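Local coordinates for protein retinol dehydratase (Spodoptera frugiperda, PDB 1FMJ) that converts retinol to anhydroretinol as a member of the cytosolic sulfotransferase family, probably by way of a sulfated retinol intermediate, at residues R102-D107 and F160-L165. Numbering follows the deposited sequence.
With RTL (retinol), chain H.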
loop_
_atom_site.group_PDB
_atom_site.type_symbol
_atom_site.label_atom_id
_atom_site.label_comp_id
_atom_site.label_asym_id
_atom_site.label_seq_id
_atom_site.Cartn_x
_atom_site.Cartn_y
_atom_site.Cartn_z
ATOM N N ARG A 102 -6.452 8.660 11.123
ATOM C CA ARG A 102 -5.445 8.330 12.119
ATOM C C ARG A 102 -4.048 8.219 11.504
ATOM O O ARG A 102 -3.039 8.330 12.202
ATOM C CB ARG A 102 -5.837 7.036 12.840
ATOM C CG ARG A 102 -6.985 7.222 13.845
ATOM C CD ARG A 102 -7.391 5.905 14.514
ATOM N NE ARG A 102 -8.186 5.077 13.614
ATOM C CZ ARG A 102 -8.196 3.750 13.617
ATOM N NH1 ARG A 102 -7.438 3.073 14.478
ATOM N NH2 ARG A 102 -8.972 3.098 12.760
ATOM N N TYR A 103 -4.009 8.020 10.190
ATOM C CA TYR A 103 -2.759 7.895 9.452
ATOM C C TYR A 103 -2.718 8.855 8.269
ATOM O O TYR A 103 -3.743 9.154 7.663
ATOM C CB TYR A 103 -2.598 6.476 8.887
ATOM C CG TYR A 103 -2.084 5.440 9.857
ATOM C CD1 TYR A 103 -2.920 4.854 10.801
ATOM C CD2 TYR A 103 -0.758 5.024 9.804
ATOM C CE1 TYR A 103 -2.447 3.874 11.666
ATOM C CE2 TYR A 103 -0.273 4.046 10.665
ATOM C CZ TYR A 103 -1.124 3.478 11.590
ATOM O OH TYR A 103 -0.637 2.507 12.420
ATOM N N ILE A 104 -1.527 9.339 7.947
ATOM C CA ILE A 104 -1.366 10.194 6.787
ATOM C C ILE A 104 -0.831 9.240 5.738
ATOM O O ILE A 104 0.126 8.503 5.981
ATOM C CB ILE A 104 -0.335 11.310 6.999
ATOM C CG1 ILE A 104 -0.891 12.352 7.969
ATOM C CG2 ILE A 104 0.020 11.955 5.641
ATOM C CD1 ILE A 104 0.071 13.468 8.278
ATOM N N TYR A 105 -1.482 9.230 4.588
ATOM C CA TYR A 105 -1.086 8.375 3.491
ATOM C C TYR A 105 -0.086 9.215 2.711
ATOM O O TYR A 105 -0.470 10.056 1.912
ATOM C CB TYR A 105 -2.320 8.043 2.651
ATOM C CG TYR A 105 -2.110 7.007 1.577
ATOM C CD1 TYR A 105 -3.184 6.565 0.812
ATOM C CD2 TYR A 105 -0.847 6.488 1.304
ATOM C CE1 TYR A 105 -3.016 5.634 -0.204
ATOM C CE2 TYR A 105 -0.661 5.558 0.291
ATOM C CZ TYR A 105 -1.756 5.136 -0.462
ATOM O OH TYR A 105 -1.594 4.224 -1.477
ATOM N N LEU A 106 1.198 8.986 2.973
ATOM C CA LEU A 106 2.278 9.733 2.339
ATOM C C LEU A 106 2.214 9.822 0.814
ATOM O O LEU A 106 2.303 10.919 0.246
ATOM C CB LEU A 106 3.624 9.143 2.776
ATOM C CG LEU A 106 4.883 9.921 2.366
ATOM C CD1 LEU A 106 4.755 11.374 2.801
ATOM C CD2 LEU A 106 6.111 9.276 2.998
ATOM N N ASP A 107 2.059 8.681 0.147
ATOM C CA ASP A 107 2.005 8.674 -1.307
ATOM C C ASP A 107 0.604 8.597 -1.924
ATOM O O ASP A 107 0.464 8.381 -3.123
ATOM C CB ASP A 107 2.906 7.552 -1.863
ATOM C CG ASP A 107 2.676 6.202 -1.192
ATOM O OD1 ASP A 107 2.669 6.129 0.055
ATOM O OD2 ASP A 107 2.529 5.199 -1.921
ATOM N N PHE A 160 1.441 9.049 12.547
ATOM C CA PHE A 160 1.374 7.686 12.049
ATOM C C PHE A 160 1.350 7.831 10.532
ATOM O O PHE A 160 0.441 8.446 9.976
ATOM C CB PHE A 160 0.105 6.980 12.537
ATOM C CG PHE A 160 0.135 6.621 13.997
ATOM C CD1 PHE A 160 -0.244 7.550 14.967
ATOM C CD2 PHE A 160 0.576 5.365 14.408
ATOM C CE1 PHE A 160 -0.180 7.230 16.322
ATOM C CE2 PHE A 160 0.644 5.030 15.762
ATOM C CZ PHE A 160 0.267 5.962 16.724
ATOM N N VAL A 161 2.364 7.287 9.871
ATOM C CA VAL A 161 2.468 7.398 8.425
ATOM C C VAL A 161 2.310 6.077 7.700
ATOM O O VAL A 161 2.967 5.085 8.039
ATOM C CB VAL A 161 3.833 7.993 8.013
ATOM C CG1 VAL A 161 3.858 8.224 6.502
ATOM C CG2 VAL A 161 4.096 9.282 8.772
ATOM N N LYS A 162 1.437 6.074 6.698
ATOM C CA LYS A 162 1.210 4.894 5.876
ATOM C C LYS A 162 1.876 5.188 4.546
ATOM O O LYS A 162 1.738 6.289 4.019
ATOM C CB LYS A 162 -0.285 4.680 5.646
ATOM C CG LYS A 162 -0.606 3.799 4.448
ATOM C CD LYS A 162 -2.095 3.800 4.160
ATOM C CE LYS A 162 -2.412 3.043 2.896
ATOM N NZ LYS A 162 -3.866 3.019 2.634
ATOM N N THR A 163 2.609 4.229 3.997
ATOM C CA THR A 163 3.246 4.477 2.714
ATOM C C THR A 163 3.543 3.208 1.940
ATOM O O THR A 163 3.747 2.137 2.521
ATOM C CB THR A 163 4.582 5.271 2.870
ATOM O OG1 THR A 163 5.066 5.644 1.571
ATOM C CG2 THR A 163 5.644 4.418 3.540
ATOM N N HIS A 164 3.549 3.338 0.620
ATOM C CA HIS A 164 3.877 2.230 -0.250
ATOM C C HIS A 164 5.158 2.627 -0.984
ATOM O O HIS A 164 5.525 2.036 -1.987
ATOM C CB HIS A 164 2.735 1.945 -1.237
ATOM C CG HIS A 164 1.450 1.554 -0.571
ATOM N ND1 HIS A 164 1.378 0.555 0.376
ATOM C CD2 HIS A 164 0.191 2.034 -0.707
ATOM C CE1 HIS A 164 0.130 0.438 0.797
ATOM N NE2 HIS A 164 -0.611 1.323 0.156
ATOM N N LEU A 165 5.847 3.646 -0.479
ATOM C CA LEU A 165 7.084 4.053 -1.131
ATOM C C LEU A 165 8.256 3.210 -0.653
ATOM O O LEU A 165 8.387 2.934 0.541
ATOM C CB LEU A 165 7.385 5.535 -0.872
ATOM C CG LEU A 165 6.464 6.531 -1.591
ATOM C CD1 LEU A 165 6.855 7.951 -1.241
ATOM C CD2 LEU A 165 6.540 6.308 -3.089
HETATM C C1 RTL H . -10.004 7.873 -7.741
HETATM C C2 RTL H . -9.897 8.687 -9.071
HETATM C C3 RTL H . -9.468 10.133 -8.851
HETATM C C4 RTL H . -9.173 10.974 -7.612
HETATM C C5 RTL H . -9.342 10.024 -6.423
HETATM C C6 RTL H . -9.696 8.666 -6.416
HETATM C C7 RTL H . -9.808 7.867 -5.167
HETATM C C8 RTL H . -8.747 7.293 -4.525
HETATM C C9 RTL H . -8.848 6.500 -3.292
HETATM C C10 RTL H . -7.677 5.987 -2.766
HETATM C C11 RTL H . -7.453 5.162 -1.558
HETATM C C12 RTL H . -6.645 4.081 -1.826
HETATM C C13 RTL H . -6.097 2.951 -1.048
HETATM C C14 RTL H . -5.296 1.888 -1.357
HETATM C C15 RTL H . -3.843 2.008 -1.151
HETATM O O1 RTL H . -3.470 1.640 0.109
HETATM C C16 RTL H . -9.002 6.741 -8.044
HETATM C C17 RTL H . -11.425 7.293 -7.820
HETATM C C18 RTL H . -9.088 10.796 -5.119
HETATM C C19 RTL H . -10.224 6.269 -2.639
HETATM C C20 RTL H . -6.613 3.120 0.390
HETATM O O HOH W 1 -1.023 10.608 12.415
#
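R102 and F160 meet through a water that donates to R102 O and accepts from F160 N. At Y103, F160 CB sits over one ring face, 3.5 Å from the Y103 ring centroid. The F160 ring turns its edge to the Y103 ring face, planes at 60°. Y103 OH hydrogen-bonds to Q80 O in helix 76-87. I104 pairs in parallel with V161: I104 N donates to F160 O, and I104 O accepts an almost straight bond from K162 N, 173° at the hydrogen. The 104-105 strand is an edge of the five-stranded parallel sheet of the sulfotransferase fold, next to 160-163. With chi1 at -172°, CG opposite the backbone N, the Y105 ring lays one face along the extended K162 chain at the retinol pocket. K162 CE stands over the centre of the Y105 ring, and K162 NZ makes a cation-pi contact 4.2 Å from its centroid. Y105 OH lies at the edge of the H164 ring, 2.9 Å from H164 CD2 and close to retinol C15. K162 NZ and H164 NE2 both hydrogen-bond to retinol O1, at 2.9 Å. With alanine in place of Y105, the K162 chain is likely to lose its support, and a gap would probably open beside H164 and retinol C15. L106 N donates to K162 O, and L106 CB packs on V161 CG1, 3.8 Å away. D107 OD1 accepts twice from one face of its carboxylate: from T163 OG1, well above the plane at 2.9 Å, and from H164 N on the syn side. T163 OG1 also accepts from L165 N, an ST turn.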